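Local coordinates for protein methylmalonyl-CoA carboxyltransferase 5S subunit (Propionibacterium freudenreichii subsp. shermanii, PDB 1RQB) that catalyses the transfer of a carboxyl group from the biotin of the 1.3S subunit to pyruvate, forming oxaloacetate, as the cobalt-dependent 5S subunit of transcarboxylase, at residues S74-R86 and F464-L476. Numbering follows the deposited sequence.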
loop_
_atom_site.group_PDB
_atom_site.type_symbol
_atom_site.label_atom_id
_atom_site.label_comp_id
_atom_site.label_asym_id
_atom_site.label_seq_id
_atom_site.Cartn_x
_atom_site.Cartn_y
_atom_site.Cartn_z
ATOM N N SER A 74 -14.272 2.122 23.190
ATOM C CA SER A 74 -12.999 1.480 23.551
ATOM C C SER A 74 -12.433 2.040 24.857
ATOM O O SER A 74 -11.896 1.306 25.684
ATOM C CB SER A 74 -11.964 1.670 22.450
ATOM O OG SER A 74 -10.765 0.992 22.800
ATOM N N CYS A 75 -12.530 3.351 25.027
ATOM C CA CYS A 75 -11.998 3.987 26.240
ATOM C C CYS A 75 -12.634 3.392 27.497
ATOM O O CYS A 75 -11.933 2.987 28.423
ATOM C CB CYS A 75 -12.279 5.495 26.220
ATOM S SG CYS A 75 -11.100 6.464 25.253
ATOM N N ILE A 76 -13.958 3.316 27.538
ATOM C CA ILE A 76 -14.612 2.849 28.769
ATOM C C ILE A 76 -14.726 1.325 28.840
ATOM O O ILE A 76 -14.839 0.770 29.931
ATOM C CB ILE A 76 -16.031 3.425 28.906
ATOM C CG1 ILE A 76 -16.915 2.869 27.797
ATOM C CG2 ILE A 76 -15.993 4.953 28.854
ATOM C CD1 ILE A 76 -18.338 3.350 27.876
ATOM N N ARG A 77 -14.671 0.632 27.710
ATOM C CA ARG A 77 -14.870 -0.822 27.768
ATOM C C ARG A 77 -13.546 -1.572 27.930
ATOM O O ARG A 77 -13.498 -2.584 28.626
ATOM C CB ARG A 77 -15.597 -1.295 26.498
ATOM C CG ARG A 77 -16.045 -2.755 26.518
ATOM C CD ARG A 77 -16.628 -3.192 25.167
ATOM N NE ARG A 77 -17.780 -2.408 24.720
ATOM C CZ ARG A 77 -19.044 -2.657 25.054
ATOM N NH1 ARG A 77 -19.334 -3.675 25.852
ATOM N NH2 ARG A 77 -20.024 -1.894 24.579
ATOM N N PHE A 78 -12.463 -1.078 27.335
ATOM C CA PHE A 78 -11.196 -1.824 27.386
ATOM C C PHE A 78 -10.050 -1.056 28.047
ATOM O O PHE A 78 -9.131 -1.674 28.584
ATOM C CB PHE A 78 -10.720 -2.165 25.967
ATOM C CG PHE A 78 -11.733 -2.889 25.134
ATOM C CD1 PHE A 78 -12.102 -2.388 23.891
ATOM C CD2 PHE A 78 -12.289 -4.084 25.571
ATOM C CE1 PHE A 78 -13.015 -3.066 23.090
ATOM C CE2 PHE A 78 -13.201 -4.774 24.783
ATOM C CZ PHE A 78 -13.566 -4.263 23.536
ATOM N N LEU A 79 -10.066 0.272 28.017
ATOM C CA LEU A 79 -8.901 1.010 28.525
ATOM C C LEU A 79 -9.155 1.702 29.865
ATOM O O LEU A 79 -8.275 2.404 30.362
ATOM C CB LEU A 79 -8.469 2.051 27.480
ATOM C CG LEU A 79 -8.274 1.552 26.040
ATOM C CD1 LEU A 79 -7.884 2.722 25.152
ATOM C CD2 LEU A 79 -7.202 0.470 25.990
ATOM N N ASN A 80 -10.334 1.516 30.449
ATOM C CA ASN A 80 -10.676 2.166 31.724
ATOM C C ASN A 80 -10.279 3.641 31.662
ATOM O O ASN A 80 -9.684 4.185 32.592
ATOM C CB ASN A 80 -9.957 1.492 32.904
ATOM C CG ASN A 80 -10.492 1.962 34.252
ATOM O OD1 ASN A 80 -11.694 1.894 34.505
ATOM N ND2 ASN A 80 -9.604 2.450 35.117
ATOM N N GLU A 81 -10.630 4.287 30.559
ATOM C CA GLU A 81 -10.283 5.699 30.345
ATOM C C GLU A 81 -11.555 6.514 30.103
ATOM O O GLU A 81 -12.478 6.057 29.431
ATOM C CB GLU A 81 -9.368 5.802 29.120
ATOM C CG GLU A 81 -8.915 7.210 28.800
ATOM C CD GLU A 81 -7.989 7.254 27.600
ATOM O OE1 GLU A 81 -7.524 6.174 27.165
ATOM O OE2 GLU A 81 -7.715 8.366 27.100
ATOM N N ASP A 82 -11.612 7.714 30.665
ATOM C CA ASP A 82 -12.783 8.576 30.444
ATOM C C ASP A 82 -12.571 9.285 29.104
ATOM O O ASP A 82 -11.622 10.052 28.948
ATOM C CB ASP A 82 -12.903 9.618 31.566
ATOM C CG ASP A 82 -14.239 10.348 31.542
ATOM O OD1 ASP A 82 -14.785 10.550 30.435
ATOM O OD2 ASP A 82 -14.738 10.724 32.627
ATOM N N PRO A 83 -13.453 9.045 28.121
ATOM C CA PRO A 83 -13.320 9.675 26.796
ATOM C C PRO A 83 -13.281 11.203 26.862
ATOM O O PRO A 83 -12.629 11.855 26.048
ATOM C CB PRO A 83 -14.561 9.190 26.041
ATOM C CG PRO A 83 -15.027 7.982 26.798
ATOM C CD PRO A 83 -14.720 8.307 28.236
ATOM N N TRP A 84 -13.991 11.779 27.825
ATOM C CA TRP A 84 -14.020 13.243 27.952
ATOM C C TRP A 84 -12.659 13.761 28.428
ATOM O O TRP A 84 -12.245 14.864 28.074
ATOM C CB TRP A 84 -15.158 13.667 28.899
ATOM C CG TRP A 84 -16.530 13.266 28.375
ATOM C CD1 TRP A 84 -17.236 12.143 28.706
ATOM C CD2 TRP A 84 -17.325 13.964 27.403
ATOM N NE1 TRP A 84 -18.413 12.099 28.008
ATOM C CE2 TRP A 84 -18.496 13.201 27.199
ATOM C CE3 TRP A 84 -17.163 15.159 26.684
ATOM C CZ2 TRP A 84 -19.505 13.592 26.302
ATOM C CZ3 TRP A 84 -18.163 15.550 25.798
ATOM C CH2 TRP A 84 -19.320 14.770 25.613
ATOM N N GLU A 85 -11.948 12.974 29.228
ATOM C CA GLU A 85 -10.622 13.411 29.688
ATOM C C GLU A 85 -9.649 13.357 28.508
ATOM O O GLU A 85 -8.743 14.181 28.393
ATOM C CB GLU A 85 -10.125 12.505 30.816
ATOM C CG GLU A 85 -8.749 12.869 31.353
ATOM C CD GLU A 85 -8.728 14.187 32.111
ATOM O OE1 GLU A 85 -7.648 14.545 32.639
ATOM O OE2 GLU A 85 -9.780 14.865 32.184
ATOM N N ARG A 86 -9.837 12.376 27.627
ATOM C CA ARG A 86 -8.964 12.258 26.449
ATOM C C ARG A 86 -9.164 13.484 25.554
ATOM O O ARG A 86 -8.202 14.072 25.061
ATOM C CB ARG A 86 -9.281 10.976 25.658
ATOM C CG ARG A 86 -8.508 10.877 24.334
ATOM C CD ARG A 86 -8.838 9.613 23.513
ATOM N NE ARG A 86 -8.341 8.390 24.140
ATOM C CZ ARG A 86 -8.262 7.210 23.525
ATOM N NH1 ARG A 86 -8.660 7.083 22.264
ATOM N NH2 ARG A 86 -7.746 6.159 24.159
ATOM N N PHE A 464 -17.536 3.342 35.857
ATOM C CA PHE A 464 -17.608 4.322 36.952
ATOM C C PHE A 464 -16.958 3.771 38.223
ATOM O O PHE A 464 -16.369 4.518 39.004
ATOM C CB PHE A 464 -19.068 4.684 37.258
ATOM C CG PHE A 464 -19.728 5.549 36.211
ATOM C CD1 PHE A 464 -21.109 5.714 36.212
ATOM C CD2 PHE A 464 -18.977 6.206 35.240
ATOM C CE1 PHE A 464 -21.738 6.523 35.260
ATOM C CE2 PHE A 464 -19.593 7.019 34.284
ATOM C CZ PHE A 464 -20.978 7.176 34.295
ATOM N N GLU A 465 -17.051 2.465 38.429
ATOM C CA GLU A 465 -16.499 1.867 39.652
ATOM C C GLU A 465 -14.974 1.748 39.592
ATOM O O GLU A 465 -14.313 1.793 40.628
ATOM C CB GLU A 465 -17.093 0.477 39.877
ATOM C CG GLU A 465 -16.709 -0.122 41.227
ATOM C CD GLU A 465 -16.444 -1.615 41.168
ATOM O OE1 GLU A 465 -17.253 -2.345 40.553
ATOM O OE2 GLU A 465 -15.429 -2.058 41.748
ATOM N N HIS A 466 -14.403 1.629 38.393
ATOM C CA HIS A 466 -12.954 1.411 38.262
ATOM C C HIS A 466 -12.188 2.623 37.729
ATOM O O HIS A 466 -10.959 2.626 37.760
ATOM C CB HIS A 466 -12.714 0.237 37.313
ATOM C CG HIS A 466 -13.068 -1.095 37.896
ATOM N ND1 HIS A 466 -12.354 -1.666 38.927
ATOM C CD2 HIS A 466 -14.046 -1.975 37.580
ATOM C CE1 HIS A 466 -12.876 -2.845 39.219
ATOM N NE2 HIS A 466 -13.902 -3.056 38.416
ATOM N N ARG A 467 -12.889 3.637 37.235
ATOM C CA ARG A 467 -12.241 4.811 36.630
ATOM C C ARG A 467 -11.123 5.396 37.495
ATOM O O ARG A 467 -10.117 5.864 36.965
ATOM C CB ARG A 467 -13.276 5.906 36.325
ATOM C CG ARG A 467 -12.646 7.262 35.951
ATOM C CD ARG A 467 -13.697 8.247 35.446
ATOM N NE ARG A 467 -14.821 8.386 36.368
ATOM C CZ ARG A 467 -15.985 8.931 36.035
ATOM N NH1 ARG A 467 -16.166 9.391 34.799
ATOM N NH2 ARG A 467 -16.973 8.996 36.925
ATOM N N ALA A 468 -11.300 5.385 38.812
ATOM C CA ALA A 468 -10.323 5.965 39.745
ATOM C C ALA A 468 -8.946 5.299 39.652
ATOM O O ALA A 468 -7.953 5.878 40.090
ATOM C CB ALA A 468 -10.857 5.871 41.181
ATOM N N GLU A 469 -8.864 4.093 39.096
ATOM C CA GLU A 469 -7.579 3.388 38.981
ATOM C C GLU A 469 -6.706 4.042 37.908
ATOM O O GLU A 469 -5.497 3.817 37.855
ATOM C CB GLU A 469 -7.783 1.929 38.575
ATOM C CG GLU A 469 -8.646 1.097 39.488
ATOM C CD GLU A 469 -9.010 -0.242 38.845
ATOM O OE1 GLU A 469 -9.754 -1.022 39.473
ATOM O OE2 GLU A 469 -8.548 -0.507 37.707
ATOM N N GLY A 470 -7.335 4.829 37.041
ATOM C CA GLY A 470 -6.605 5.495 35.978
ATOM C C GLY A 470 -6.623 4.652 34.716
ATOM O O GLY A 470 -6.859 3.447 34.780
ATOM N N PRO A 471 -6.346 5.251 33.551
ATOM C CA PRO A 471 -6.356 4.479 32.311
ATOM C C PRO A 471 -5.262 3.412 32.247
ATOM O O PRO A 471 -4.172 3.579 32.791
ATOM C CB PRO A 471 -6.204 5.548 31.230
ATOM C CG PRO A 471 -5.412 6.594 31.897
ATOM C CD PRO A 471 -5.986 6.658 33.299
ATOM N N HIS A 472 -5.585 2.304 31.591
ATOM C CA HIS A 472 -4.626 1.201 31.444
ATOM C C HIS A 472 -4.386 0.954 29.954
ATOM O O HIS A 472 -4.984 1.600 29.093
ATOM C CB HIS A 472 -5.175 -0.061 32.102
ATOM C CG HIS A 472 -5.611 0.138 33.522
ATOM N ND1 HIS A 472 -4.849 0.820 34.446
ATOM C CD2 HIS A 472 -6.713 -0.285 34.181
ATOM C CE1 HIS A 472 -5.464 0.806 35.615
ATOM N NE2 HIS A 472 -6.598 0.142 35.482
ATOM N N SER A 473 -3.482 0.030 29.667
ATOM C CA SER A 473 -3.168 -0.327 28.276
ATOM C C SER A 473 -3.329 -1.839 28.122
ATOM O O SER A 473 -3.080 -2.598 29.056
ATOM C CB SER A 473 -1.733 0.082 27.935
ATOM O OG SER A 473 -1.400 -0.345 26.629
ATOM N N VAL A 474 -3.777 -2.280 26.955
ATOM C CA VAL A 474 -3.929 -3.723 26.727
ATOM C C VAL A 474 -2.850 -4.179 25.741
ATOM O O VAL A 474 -2.874 -5.305 25.249
ATOM C CB VAL A 474 -5.320 -4.060 26.167
ATOM C CG1 VAL A 474 -6.372 -3.784 27.223
ATOM C CG2 VAL A 474 -5.604 -3.233 24.906
ATOM N N ALA A 475 -1.922 -3.275 25.450
ATOM C CA ALA A 475 -0.820 -3.564 24.520
ATOM C C ALA A 475 0.270 -4.330 25.272
ATOM O O ALA A 475 0.327 -4.304 26.501
ATOM C CB ALA A 475 -0.240 -2.254 23.973
ATOM N N LEU A 476 1.130 -5.008 24.530
ATOM C CA LEU A 476 2.240 -5.740 25.153
ATOM C C LEU A 476 3.191 -4.717 25.776
ATOM O O LEU A 476 3.299 -3.589 25.296
ATOM C CB LEU A 476 2.993 -6.546 24.088
ATOM C CG LEU A 476 2.139 -7.555 23.314
ATOM C CD1 LEU A 476 2.936 -8.120 22.150
ATOM C CD2 LEU A 476 1.699 -8.676 24.252
HETATM O O HOH W 1 -9.387 6.386 34.370
HETATM O O HOH W 2 -5.416 4.732 27.710
#
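The turn between helices 71-77 and 83-93 of the TIM barrel docks, through N80 and D82, on the loop that leaves helix 460-466 in the carboxylase domain, a worked example of a side-chain amide bonding to the main-chain carbonyls of a facing loop. N80 leaves the helical path with positive phi, and its side chain inserts into the bend 466-470. With CG anti to the backbone N (chi1 -169°), the amide reaches across H466 so that ND2 donates to H466 O at 3.0 Å and to G470 O at 2.9 Å. Both acceptors lie close to the amide plane, yet ND2 stands above each carbonyl plane. H466 O also accepts from E469 N, which arrives from the opposite face. Beside this, L79 O receives H472 N at 3.0 Å in a nearly straight bond (170°), while P471 CA makes CH...O contacts with both L79 O and N80 O, and a water joins N80 O to R467 O. The H472 ring is set by E469, whose OE2 accepts a hydrogen bond from H472 NE2 at 3.0 Å, in the ring plane; OE1 of the same carboxylate accepts from H466 ND1.

At the other end, R467 NH1 meets D82 OD2 at 2.9 Å from above the carboxylate plane, in a bent salt bridge (131°). The guanidinium is shared with D449, its stronger partner, and with G442 O. D82 OD1 caps helix 83-93 by accepting from W84 N. Apolar contact is slight: P471 CB lies 3.8 Å from E81 CB, and L79 CD2 touches V474 CG2.

Using both amide hydrogens on main-chain oxygens fixes the rotation of N80, and one carboxylate serves both a helix start and an arginine; polar bonds thus tie the carboxylase domain to the barrel near its surface.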